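Local atomic coordinates of carboxylesterase (Ferroplasma acidiphilum, PDB entry 3WJ2), a protein that hydrolyses carboxylic esters as an alpha/beta-hydrolase-fold carboxylesterase of an acid-loving archaeon. Residues Pro29-Arg33 with Leu117-His121; Pro47-Ile53 with Arg100-Lys104; Tyr56-Leu60 with His135-Lys139; Phe183-Leu187 with Met245-Glu249. One frame throughout, in Å; residues are numbered along the deposited sequence.

Contact 1: residues Pro29-Arg33 with Leu117-His121; sequences PAMLR and LAPEH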
loop_
_atom_site.group_PDB
_atom_site.type_symbol
_atom_site.label_atom_id
_atom_site.label_comp_id
_atom_site.label_asym_id
_atom_site.label_seq_id
_atom_site.Cartn_x
_atom_site.Cartn_y
_atom_site.Cartn_z
ATOM N N PRO B 29 -15.461 -20.138 25.517
ATOM C CA PRO B 29 -16.253 -18.979 25.029
ATOM C C PRO B 29 -17.171 -18.316 26.031
ATOM O O PRO B 29 -17.249 -17.076 26.033
ATOM C CB PRO B 29 -17.073 -19.547 23.866
ATOM C CG PRO B 29 -16.564 -20.941 23.672
ATOM C CD PRO B 29 -15.497 -21.295 24.607
ATOM N N ALA B 30 -17.909 -19.065 26.850
ATOM C CA ALA B 30 -18.825 -18.395 27.791
ATOM C C ALA B 30 -18.039 -17.525 28.822
ATOM O O ALA B 30 -18.474 -16.440 29.221
ATOM C CB ALA B 30 -19.688 -19.427 28.536
ATOM N N MET B 31 -16.856 -18.001 29.212
ATOM C CA MET B 31 -16.035 -17.157 30.133
ATOM C C MET B 31 -15.518 -15.916 29.475
ATOM O O MET B 31 -15.538 -14.829 30.038
ATOM C CB MET B 31 -14.826 -18.009 30.583
ATOM C CG MET B 31 -15.273 -19.155 31.415
ATOM S SD MET B 31 -15.248 -18.463 33.102
ATOM C CE MET B 31 -13.460 -18.589 33.219
ATOM N N LEU B 32 -15.110 -16.058 28.197
ATOM C CA LEU B 32 -14.626 -14.903 27.464
ATOM C C LEU B 32 -15.721 -13.865 27.247
ATOM O O LEU B 32 -15.482 -12.694 27.350
ATOM C CB LEU B 32 -14.042 -15.351 26.127
ATOM C CG LEU B 32 -13.559 -14.278 25.189
ATOM C CD1 LEU B 32 -12.273 -13.609 25.784
ATOM C CD2 LEU B 32 -13.233 -14.958 23.911
ATOM N N ARG B 33 -16.924 -14.316 26.956
ATOM C CA ARG B 33 -18.071 -13.435 26.768
ATOM C C ARG B 33 -18.315 -12.634 28.036
ATOM O O ARG B 33 -18.500 -11.452 28.007
ATOM C CB ARG B 33 -19.295 -14.292 26.443
ATOM C CG ARG B 33 -20.652 -13.498 26.319
ATOM C CD ARG B 33 -21.816 -14.399 26.070
ATOM N NE ARG B 33 -21.628 -15.071 24.779
ATOM C CZ ARG B 33 -21.629 -16.380 24.594
ATOM N NH1 ARG B 33 -21.853 -17.255 25.628
ATOM N NH2 ARG B 33 -21.397 -16.900 23.373
ATOM N N LEU B 117 -25.853 -15.995 19.730
ATOM C CA LEU B 117 -24.415 -15.956 19.680
ATOM C C LEU B 117 -23.811 -17.357 19.678
ATOM O O LEU B 117 -24.342 -18.327 20.194
ATOM C CB LEU B 117 -23.845 -15.165 20.913
ATOM C CG LEU B 117 -24.398 -13.766 20.941
ATOM C CD1 LEU B 117 -24.021 -13.151 22.389
ATOM C CD2 LEU B 117 -23.792 -12.950 19.810
ATOM N N ALA B 118 -22.612 -17.425 19.077
ATOM C CA ALA B 118 -21.853 -18.662 18.932
ATOM C C ALA B 118 -20.896 -18.790 20.116
ATOM O O ALA B 118 -20.606 -17.776 20.816
ATOM C CB ALA B 118 -21.004 -18.528 17.654
ATOM N N PRO B 119 -20.469 -20.050 20.411
ATOM C CA PRO B 119 -20.706 -21.302 19.680
ATOM C C PRO B 119 -21.975 -22.012 20.087
ATOM O O PRO B 119 -22.292 -23.050 19.453
ATOM C CB PRO B 119 -19.482 -22.186 20.109
ATOM C CG PRO B 119 -19.273 -21.687 21.540
ATOM C CD PRO B 119 -19.495 -20.210 21.508
ATOM N N GLU B 120 -22.708 -21.452 21.070
ATOM C CA GLU B 120 -23.928 -22.122 21.455
ATOM C C GLU B 120 -24.883 -22.178 20.281
ATOM O O GLU B 120 -25.629 -23.147 20.127
ATOM C CB GLU B 120 -24.566 -21.485 22.686
ATOM C CG GLU B 120 -23.690 -21.509 23.953
ATOM C CD GLU B 120 -22.727 -20.303 24.113
ATOM O OE1 GLU B 120 -22.217 -20.110 25.246
ATOM O OE2 GLU B 120 -22.520 -19.532 23.151
ATOM N N HIS B 121 -24.826 -21.139 19.448
ATOM C CA HIS B 121 -25.692 -21.012 18.295
ATOM C C HIS B 121 -24.759 -20.687 17.104
ATOM O O HIS B 121 -24.252 -19.547 16.987
ATOM C CB HIS B 121 -26.762 -19.935 18.456
ATOM C CG HIS B 121 -27.635 -20.147 19.634
ATOM N ND1 HIS B 121 -28.721 -20.995 19.623
ATOM C CD2 HIS B 121 -27.555 -19.626 20.874
ATOM C CE1 HIS B 121 -29.247 -21.011 20.844
ATOM N NE2 HIS B 121 -28.555 -20.202 21.617
#
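Arg-33 and Glu-120 meet head-on, the guanidinium presenting its NH1 and NH2 end to the two carboxylate oxygens. Arg-33 NH1 donates to Glu-120 OE1 at 2.9 Å, nearly straight and close to the guanidinium plane. Arg-33 NH2 donates to Glu-120 OE2, also at 2.9 Å but more bent, and this oxygen uses its syn lone pair. The fork is not flat, since the two planes are turned 44° apart. Both chains fold to make the meeting: the arginine leaves the helix stretched out, then kinks at chi3 (-63°), while the glutamate bends at chi2 (88°) to swing its carboxylate toward the helix. Ala-118 O lies 2.8 Å from Arg-33 NH2 at the edge of the guanidinium, but at an angle too poor for a hydrogen bond. NE donates elsewhere, to Leu-88 O, so all three guanidinium nitrogens are engaged and the group's rotation is fixed.

This ties the start of helix 29-43 to the loop between strand 109-113 and helix 125-139. Leu-88 belongs to the segment after strand 78-82 whose HGGG sequence probably forms the oxyanion hole, as in related esterases, and Phe-87 beside it is bonded through its backbone to Ala-118.

The second meeting is apolar. The Pro-29 and Pro-119 rings cross obliquely, with Pro-29 CB only 3.4 Å from Pro-119 CD, a tight fit. A cis peptide before Pro-119 shapes the loop here, and Met-216 of helix 207-217 touches both prolines. Leu-117 CD1 comes to 3.9 Å from Arg-33 NE, an apolar neighbour to the charged group.

Contact 2: residues Pro47-Ile53 with Arg100-Lys104; sequences PVEIKEI and RFLAK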
loop_
_atom_site.group_PDB
_atom_site.type_symbol
_atom_site.label_atom_id
_atom_site.label_comp_id
_atom_site.label_asym_id
_atom_site.label_seq_id
_atom_site.Cartn_x
_atom_site.Cartn_y
_atom_site.Cartn_z
ATOM N N PRO B 47 -24.006 7.998 29.484
ATOM C CA PRO B 47 -24.879 7.865 28.279
ATOM C C PRO B 47 -25.537 9.175 27.869
ATOM O O PRO B 47 -25.809 10.082 28.726
ATOM C CB PRO B 47 -25.961 6.866 28.701
ATOM C CG PRO B 47 -26.094 7.020 30.175
ATOM C CD PRO B 47 -24.695 7.448 30.675
ATOM N N VAL B 48 -25.705 9.338 26.555
ATOM C CA VAL B 48 -26.424 10.452 25.978
ATOM C C VAL B 48 -27.941 10.265 26.187
ATOM O O VAL B 48 -28.428 9.118 26.152
ATOM C CB VAL B 48 -26.061 10.611 24.453
ATOM C CG1 VAL B 48 -27.073 11.438 23.707
ATOM C CG2 VAL B 48 -24.660 11.186 24.351
ATOM N N GLU B 49 -28.609 11.373 26.539
ATOM C CA GLU B 49 -30.062 11.393 26.781
ATOM C C GLU B 49 -30.830 11.216 25.531
ATOM O O GLU B 49 -30.585 11.874 24.498
ATOM C CB GLU B 49 -30.514 12.690 27.515
ATOM C CG GLU B 49 -29.947 12.665 28.928
ATOM C CD GLU B 49 -30.301 11.377 29.741
ATOM O OE1 GLU B 49 -31.515 10.997 29.851
ATOM O OE2 GLU B 49 -29.355 10.752 30.291
ATOM N N ILE B 50 -31.802 10.297 25.613
ATOM C CA ILE B 50 -32.707 10.078 24.522
ATOM C C ILE B 50 -34.177 10.187 24.967
ATOM O O ILE B 50 -34.535 9.581 25.969
ATOM C CB ILE B 50 -32.498 8.622 23.915
ATOM C CG1 ILE B 50 -31.059 8.544 23.355
ATOM C CG2 ILE B 50 -33.567 8.311 22.828
ATOM C CD1 ILE B 50 -30.853 9.453 22.180
ATOM N N LYS B 51 -34.988 10.888 24.183
ATOM C CA LYS B 51 -36.432 11.099 24.542
ATOM C C LYS B 51 -37.224 9.823 24.820
ATOM O O LYS B 51 -37.894 9.681 25.852
ATOM C CB LYS B 51 -37.135 11.839 23.447
ATOM C CG LYS B 51 -36.707 13.281 23.317
ATOM C CD LYS B 51 -37.666 14.017 22.407
ATOM C CE LYS B 51 -37.146 15.455 22.231
ATOM N NZ LYS B 51 -36.161 15.514 21.091
ATOM N N GLU B 52 -37.152 8.860 23.903
ATOM C CA GLU B 52 -37.878 7.606 24.134
ATOM C C GLU B 52 -37.038 6.368 23.910
ATOM O O GLU B 52 -36.368 6.262 22.855
ATOM C CB GLU B 52 -39.218 7.557 23.375
ATOM C CG GLU B 52 -39.337 7.570 21.884
ATOM C CD GLU B 52 -40.616 6.805 21.352
ATOM O OE1 GLU B 52 -40.640 6.371 20.152
ATOM O OE2 GLU B 52 -41.594 6.638 22.138
ATOM N N ILE B 53 -37.081 5.488 24.891
ATOM C CA ILE B 53 -36.405 4.184 24.768
ATOM C C ILE B 53 -37.410 3.098 25.150
ATOM O O ILE B 53 -38.081 3.176 26.205
ATOM C CB ILE B 53 -35.156 4.083 25.604
ATOM C CG1 ILE B 53 -34.161 5.240 25.257
ATOM C CG2 ILE B 53 -34.396 2.647 25.453
ATOM C CD1 ILE B 53 -32.779 5.079 25.823
ATOM N N ARG B 100 -27.555 4.785 21.685
ATOM C CA ARG B 100 -28.019 6.132 22.024
ATOM C C ARG B 100 -27.379 7.259 21.195
ATOM O O ARG B 100 -28.087 8.102 20.686
ATOM C CB ARG B 100 -27.764 6.393 23.520
ATOM C CG ARG B 100 -28.754 5.593 24.453
ATOM C CD ARG B 100 -28.130 5.737 25.809
ATOM N NE ARG B 100 -28.999 5.180 26.853
ATOM C CZ ARG B 100 -29.901 5.880 27.556
ATOM N NH1 ARG B 100 -30.122 7.194 27.375
ATOM N NH2 ARG B 100 -30.632 5.215 28.467
ATOM N N PHE B 101 -26.051 7.202 21.031
ATOM C CA PHE B 101 -25.380 8.172 20.217
ATOM C C PHE B 101 -25.793 8.125 18.763
ATOM O O PHE B 101 -26.034 9.152 18.171
ATOM C CB PHE B 101 -23.861 7.934 20.383
ATOM C CG PHE B 101 -23.007 8.953 19.637
ATOM C CD1 PHE B 101 -22.915 10.276 20.119
ATOM C CD2 PHE B 101 -22.314 8.628 18.481
ATOM C CE1 PHE B 101 -22.117 11.210 19.501
ATOM C CE2 PHE B 101 -21.538 9.597 17.824
ATOM C CZ PHE B 101 -21.434 10.886 18.349
ATOM N N LEU B 102 -25.921 6.916 18.206
ATOM C CA LEU B 102 -26.484 6.899 16.867
ATOM C C LEU B 102 -27.855 7.465 16.769
ATOM O O LEU B 102 -28.160 8.061 15.774
ATOM C CB LEU B 102 -26.583 5.458 16.361
ATOM C CG LEU B 102 -25.277 4.703 16.169
ATOM C CD1 LEU B 102 -25.602 3.212 15.612
ATOM C CD2 LEU B 102 -24.332 5.378 15.205
ATOM N N ALA B 103 -28.741 7.190 17.735
ATOM C CA ALA B 103 -30.041 7.794 17.696
ATOM C C ALA B 103 -30.048 9.328 17.787
ATOM O O ALA B 103 -30.755 9.953 17.029
ATOM C CB ALA B 103 -30.885 7.146 18.826
ATOM N N LYS B 104 -29.170 9.842 18.656
ATOM C CA LYS B 104 -29.108 11.288 18.870
ATOM C C LYS B 104 -28.593 11.970 17.577
ATOM O O LYS B 104 -29.174 12.932 17.068
ATOM C CB LYS B 104 -28.271 11.607 20.057
ATOM C CG LYS B 104 -28.245 13.130 20.374
ATOM C CD LYS B 104 -28.621 13.486 21.876
ATOM C CE LYS B 104 -30.021 14.124 22.087
ATOM N NZ LYS B 104 -30.416 14.189 23.522
HETATM O O HOH W 1 -32.252 8.893 28.332
#
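Arg-100 lies between two apolar residues of the incoming segment. Ile-53 CD1 sits over the centre of one guanidinium face, 3.4 Å from Arg-100 NH2, and Pro-47 CB lies over the opposite face, 3.9 Å from Arg-100 NE. With its faces packed, the group bonds through its edge: Arg-100 NH1 donates to Val-48 O at 2.8 Å (152° at the hydrogen), approaching from a little outside the carbonyl plane. A water near the same edge also accepts from Arg-100 NH1, at 2.9 Å. That water takes a second hydrogen bond from Ile-50 N and gives one to Glu-49 OE1, so the glutamate is joined to the arginine through it.

Farther along the helix, Ile-50 CD1 rests against its turn, 3.4 Å from Arg-100 O and 4.1 Å from Ala-103 CB. Lys-104 reaches over with a chain bent at chi2 and chi3 and points its amine at Glu-49 O, though the modelled separation is too short to be taken literally.

The arginine is positioned from behind by Asp-96, which forms a salt bridge with NE, while an extended run from CG to NE carries the guanidinium out to the loop. Were this arginine an alanine, Val-48 O and the water would probably lose their donor, Asp-96 its mate, and a gap would open between Ile-53 and Pro-47.

Helix 96-106 thus carries the loop leading into strand 52-60 on one flank. Tyr-70 of strand 63-71 touches Arg-100 and Ala-103, Ile-110 of strand 109-113 lies against Ala-103, and Phe-101 packs against helix 291-303.

Contact 3: residues Tyr56-Leu60 with His135-Lys139; sequences YKIKL and HYIAK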
loop_
_atom_site.group_PDB
_atom_site.type_symbol
_atom_site.label_atom_id
_atom_site.label_comp_id
_atom_site.label_asym_id
_atom_site.label_seq_id
_atom_site.Cartn_x
_atom_site.Cartn_y
_atom_site.Cartn_z
ATOM N N TYR B 56 -38.439 -4.404 23.340
ATOM C CA TYR B 56 -39.383 -5.293 22.630
ATOM C C TYR B 56 -38.914 -6.720 22.640
ATOM O O TYR B 56 -37.723 -6.997 22.812
ATOM C CB TYR B 56 -39.570 -4.905 21.164
ATOM C CG TYR B 56 -40.260 -3.656 20.918
ATOM C CD1 TYR B 56 -41.655 -3.634 20.753
ATOM C CD2 TYR B 56 -39.546 -2.462 20.805
ATOM C CE1 TYR B 56 -42.317 -2.459 20.505
ATOM C CE2 TYR B 56 -40.205 -1.273 20.523
ATOM C CZ TYR B 56 -41.589 -1.281 20.391
ATOM O OH TYR B 56 -42.264 -0.108 20.127
ATOM N N LYS B 57 -39.871 -7.638 22.499
ATOM C CA LYS B 57 -39.541 -9.062 22.203
ATOM C C LYS B 57 -39.884 -9.279 20.750
ATOM O O LYS B 57 -40.991 -8.998 20.316
ATOM C CB LYS B 57 -40.272 -9.972 23.172
ATOM C CG LYS B 57 -39.801 -9.912 24.628
ATOM C CD LYS B 57 -38.438 -10.545 24.863
ATOM C CE LYS B 57 -38.234 -10.738 26.375
ATOM N NZ LYS B 57 -36.835 -11.219 26.764
ATOM N N ILE B 58 -38.944 -9.757 19.951
ATOM C CA ILE B 58 -39.180 -10.031 18.526
ATOM C C ILE B 58 -39.465 -11.511 18.476
ATOM O O ILE B 58 -38.578 -12.322 18.652
ATOM C CB ILE B 58 -37.846 -9.716 17.663
ATOM C CG1 ILE B 58 -37.372 -8.268 17.877
ATOM C CG2 ILE B 58 -38.075 -9.886 16.154
ATOM C CD1 ILE B 58 -38.432 -7.247 17.737
ATOM N N LYS B 59 -40.717 -11.840 18.244
ATOM C CA LYS B 59 -41.197 -13.244 18.343
ATOM C C LYS B 59 -41.048 -13.981 17.026
ATOM O O LYS B 59 -41.971 -14.043 16.222
ATOM C CB LYS B 59 -42.671 -13.240 18.831
ATOM C CG LYS B 59 -43.016 -14.621 19.332
ATOM C CD LYS B 59 -44.540 -14.816 19.451
ATOM C CE LYS B 59 -44.790 -16.219 20.026
ATOM N NZ LYS B 59 -43.573 -17.153 19.793
ATOM N N LEU B 60 -39.822 -14.449 16.732
ATOM C CA LEU B 60 -39.572 -15.110 15.462
ATOM C C LEU B 60 -39.994 -16.616 15.597
ATOM O O LEU B 60 -40.376 -17.064 16.694
ATOM C CB LEU B 60 -38.041 -15.075 15.214
ATOM C CG LEU B 60 -37.516 -13.620 15.101
ATOM C CD1 LEU B 60 -36.060 -13.665 14.786
ATOM C CD2 LEU B 60 -38.238 -12.930 13.905
ATOM N N HIS B 135 -37.360 -8.893 8.311
ATOM C CA HIS B 135 -38.685 -9.118 7.690
ATOM C C HIS B 135 -39.785 -9.025 8.695
ATOM O O HIS B 135 -40.895 -8.500 8.368
ATOM C CB HIS B 135 -38.676 -10.425 6.889
ATOM C CG HIS B 135 -37.975 -10.303 5.574
ATOM N ND1 HIS B 135 -38.466 -9.557 4.513
ATOM C CD2 HIS B 135 -36.740 -10.715 5.205
ATOM C CE1 HIS B 135 -37.593 -9.607 3.518
ATOM N NE2 HIS B 135 -36.543 -10.323 3.902
ATOM N N TYR B 136 -39.556 -9.455 9.924
ATOM C CA TYR B 136 -40.595 -9.327 10.985
ATOM C C TYR B 136 -40.958 -7.873 11.236
ATOM O O TYR B 136 -42.181 -7.510 11.253
ATOM C CB TYR B 136 -40.085 -10.015 12.230
ATOM C CG TYR B 136 -41.006 -10.017 13.451
ATOM C CD1 TYR B 136 -41.629 -11.160 13.879
ATOM C CD2 TYR B 136 -41.034 -8.896 14.272
ATOM C CE1 TYR B 136 -42.374 -11.141 15.085
ATOM C CE2 TYR B 136 -41.748 -8.872 15.449
ATOM C CZ TYR B 136 -42.419 -10.007 15.847
ATOM O OH TYR B 136 -43.113 -9.975 17.104
ATOM N N ILE B 137 -39.943 -7.030 11.455
ATOM C CA ILE B 137 -40.218 -5.631 11.698
ATOM C C ILE B 137 -40.794 -4.935 10.491
ATOM O O ILE B 137 -41.701 -4.085 10.637
ATOM C CB ILE B 137 -38.975 -4.907 12.274
ATOM C CG1 ILE B 137 -38.668 -5.567 13.617
ATOM C CG2 ILE B 137 -39.296 -3.410 12.518
ATOM C CD1 ILE B 137 -37.176 -5.364 14.109
ATOM N N ALA B 138 -40.357 -5.271 9.305
ATOM C CA ALA B 138 -40.910 -4.669 8.094
ATOM C C ALA B 138 -42.421 -5.032 7.956
ATOM O O ALA B 138 -43.246 -4.151 7.598
ATOM C CB ALA B 138 -40.193 -5.044 6.873
ATOM N N LYS B 139 -42.770 -6.278 8.249
ATOM C CA LYS B 139 -44.209 -6.628 8.168
ATOM C C LYS B 139 -44.991 -5.939 9.210
ATOM O O LYS B 139 -46.123 -5.534 8.929
ATOM C CB LYS B 139 -44.428 -8.100 8.322
ATOM C CG LYS B 139 -43.962 -8.871 7.130
ATOM C CD LYS B 139 -44.011 -10.437 7.404
ATOM C CE LYS B 139 -44.109 -10.878 8.907
ATOM N NZ LYS B 139 -43.738 -12.342 9.062
#
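Ile-58 sets its CG2 methyl over one face of the Tyr-136 ring, a CH-pi contact with the carbon 3.9 Å from the ring centroid and 21° off the normal. Ile-58 CG2 is shifted toward the rim, 3.6 Å from Tyr-136 CD2. Leu-60 CD2 adds a second methyl, 3.8 Å from Tyr-136 CD1 but oblique to the ring, and Ile-58 CD1 stands 4.3 Å from Ile-137 CD1 on the next helix position. Tyr-136 has its CG opposite the backbone N (chi1 -179°), which carries the ring from helix 125-139 out across the end of strand 52-60. The two segments' axes run at 107° to each other, 9.6 Å apart.

At the polar rim the hydroxyl of Tyr-136 accepts from Lys-59 N at 3.2 Å; the bond is weak, though fairly straight. Lys-59 centres an inverse gamma turn, so the hydroxyl meets the chain where it bends. Lys-140, just past the helix, is a cation-pi partner of the same ring.

This is packing of a helix against an edge strand of the alpha/beta-hydrolase sheet. Its grip across the segments is essentially methyl against ring, trimmed by one weak bond from an amide, and is probably little dependent on acidity.

Contact 4: residues Phe183-Leu187 with Met245-Glu249; sequences FYPSL and MVTNE
Val-246 O accepts the backbone N-H of Tyr-184, with 2.7 Å between Val-246 O and Tyr-184 N, the shortest polar bond here. It continues a parallel bridge in which Phe-183 pairs with Val-246, and their side chains run alongside one another, Phe-183 CD1 3.9 Å from Val-246 CB. Strand 180-183 ends at this point and Tyr-184 takes a left-handed backbone conformation that turns the chain away.

With chi1 at 46°, CG of Tyr-184 lies between its own backbone N and carbonyl carbon, which brings the ring over Asn-248. Asn-248 ND2 stands over one face of the ring, 3.3 Å from Tyr-184 CD2, with the amide tilted 50° to the ring; Phe-183 CB covers the other face. The polar ends are tied elsewhere: Tyr-184 OH to Ala-284 N, Asn-248 OD1 to Ser-283 OG and ND2 to Asp-251. The ring also meets His-281 edge-to-face and touches the probable nucleophile elbow around Ser-156. A leucine in place of Tyr-184 would probably leave Ala-284 N without its hydroxyl partner and the Asn-248 amide without its aromatic cover. Past the bend, Pro-185 CD packs 3.6 Å from Met-245 SD.

Beyond Asn-248, Glu-249 forms salt bridges with Lys-262 of the second subunit and Arg-194 of the third. Strand 243-248 itself lies between strands 180-183 and 271-280, with helix 254-266 against Met-245 and helix 291-303 against Val-246 and Phe-183.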
loop_
_atom_site.group_PDB
_atom_site.type_symbol
_atom_site.label_atom_id
_atom_site.label_comp_id
_atom_site.label_asym_id
_atom_site.label_seq_id
_atom_site.Cartn_x
_atom_site.Cartn_y
_atom_site.Cartn_z
ATOM N N PHE B 183 -20.279 -0.719 9.242
ATOM C CA PHE B 183 -19.013 -0.310 9.837
ATOM C C PHE B 183 -18.123 -1.512 9.950
ATOM O O PHE B 183 -18.344 -2.486 10.719
ATOM C CB PHE B 183 -19.313 0.191 11.348
ATOM C CG PHE B 183 -19.925 1.550 11.422
ATOM C CD1 PHE B 183 -19.119 2.687 11.478
ATOM C CD2 PHE B 183 -21.336 1.680 11.556
ATOM C CE1 PHE B 183 -19.721 3.972 11.486
ATOM C CE2 PHE B 183 -21.943 2.987 11.619
ATOM C CZ PHE B 183 -21.111 4.110 11.628
ATOM N N TYR B 184 -17.047 -1.458 9.126
ATOM C CA TYR B 184 -15.994 -2.488 9.135
ATOM C C TYR B 184 -16.492 -3.944 9.357
ATOM O O TYR B 184 -16.071 -4.678 10.299
ATOM C CB TYR B 184 -14.827 -2.089 10.103
ATOM C CG TYR B 184 -15.274 -1.583 11.460
ATOM C CD1 TYR B 184 -15.476 -2.500 12.467
ATOM C CD2 TYR B 184 -15.494 -0.210 11.616
ATOM C CE1 TYR B 184 -15.851 -1.971 13.768
ATOM C CE2 TYR B 184 -15.837 0.337 12.850
ATOM C CZ TYR B 184 -16.016 -0.574 13.854
ATOM O OH TYR B 184 -16.439 -0.070 15.135
ATOM N N PRO B 185 -17.304 -4.486 8.384
ATOM C CA PRO B 185 -17.779 -5.859 8.543
ATOM C C PRO B 185 -16.639 -6.923 8.322
ATOM O O PRO B 185 -15.658 -6.634 7.587
ATOM C CB PRO B 185 -18.705 -6.044 7.315
ATOM C CG PRO B 185 -18.317 -4.915 6.335
ATOM C CD PRO B 185 -17.841 -3.733 7.253
ATOM N N SER B 186 -16.806 -8.101 8.899
ATOM C CA SER B 186 -16.038 -9.292 8.484
ATOM C C SER B 186 -16.774 -9.721 7.166
ATOM O O SER B 186 -18.021 -9.606 7.050
ATOM C CB SER B 186 -15.933 -10.353 9.574
ATOM O OG SER B 186 -17.285 -10.566 10.061
ATOM N N LEU B 187 -16.090 -10.028 6.097
ATOM C CA LEU B 187 -16.826 -10.385 4.908
ATOM C C LEU B 187 -16.299 -11.647 4.177
ATOM O O LEU B 187 -16.913 -12.124 3.182
ATOM C CB LEU B 187 -16.711 -9.278 3.887
ATOM C CG LEU B 187 -17.474 -7.957 4.253
ATOM C CD1 LEU B 187 -16.902 -6.813 3.321
ATOM C CD2 LEU B 187 -18.947 -8.114 4.155
ATOM N N MET B 245 -20.042 2.311 3.614
ATOM C CA MET B 245 -18.999 1.393 4.099
ATOM C C MET B 245 -17.961 2.236 4.797
ATOM O O MET B 245 -17.482 3.221 4.255
ATOM C CB MET B 245 -18.276 0.618 2.972
ATOM C CG MET B 245 -17.077 -0.169 3.466
ATOM S SD MET B 245 -17.583 -1.692 4.357
ATOM C CE MET B 245 -18.105 -2.800 2.960
ATOM N N VAL B 246 -17.681 1.845 6.062
ATOM C CA VAL B 246 -16.574 2.542 6.795
ATOM C C VAL B 246 -15.552 1.483 7.092
ATOM O O VAL B 246 -15.803 0.442 7.673
ATOM C CB VAL B 246 -17.145 3.060 8.161
ATOM C CG1 VAL B 246 -15.997 3.713 8.956
ATOM C CG2 VAL B 246 -18.319 4.095 7.863
ATOM N N THR B 247 -14.311 1.756 6.685
ATOM C CA THR B 247 -13.183 0.881 7.041
ATOM C C THR B 247 -12.190 1.716 7.849
ATOM O O THR B 247 -12.294 2.945 7.977
ATOM C CB THR B 247 -12.428 0.420 5.703
ATOM O OG1 THR B 247 -11.703 1.533 5.181
ATOM C CG2 THR B 247 -13.489 0.001 4.678
ATOM N N ASN B 248 -11.290 0.958 8.479
ATOM C CA ASN B 248 -10.269 1.634 9.350
ATOM C C ASN B 248 -8.891 1.371 8.731
ATOM O O ASN B 248 -8.611 0.248 8.323
ATOM C CB ASN B 248 -10.264 0.917 10.700
ATOM C CG ASN B 248 -11.656 0.964 11.363
ATOM O OD1 ASN B 248 -12.163 2.034 11.643
ATOM N ND2 ASN B 248 -12.219 -0.186 11.612
ATOM N N GLU B 249 -8.078 2.420 8.713
ATOM C CA GLU B 249 -6.684 2.215 8.170
ATOM C C GLU B 249 -5.903 1.059 8.754
ATOM O O GLU B 249 -5.342 0.250 8.003
ATOM C CB GLU B 249 -5.926 3.537 8.365
ATOM C CG GLU B 249 -4.570 3.440 7.671
ATOM C CD GLU B 249 -3.824 4.742 7.697
ATOM O OE1 GLU B 249 -4.194 5.713 8.351
ATOM O OE2 GLU B 249 -2.801 4.807 6.937
#

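In the fold
Contacts 2 and 3 both involve strand 52-60, the outermost strand at one end of the sheet: contact 2 fastens its entry to helix 96-106 and contact 3 its exit to helix 125-139, with their centres about 22 Å apart. Contact 4 lies in the same sheet, on the far side of the chain's centre from contact 3 (27 Å between centres). Contact 2 comes nearer to it, to about 5 Å between closest atoms, without touching. Contact 4 is next to the probable nucleophile elbow. Contact 1 joins helix 29-43 to the loop before helix 125-139, about 12 Å from contact 4 at the nearest atoms, beside the probable oxyanion-hole loop.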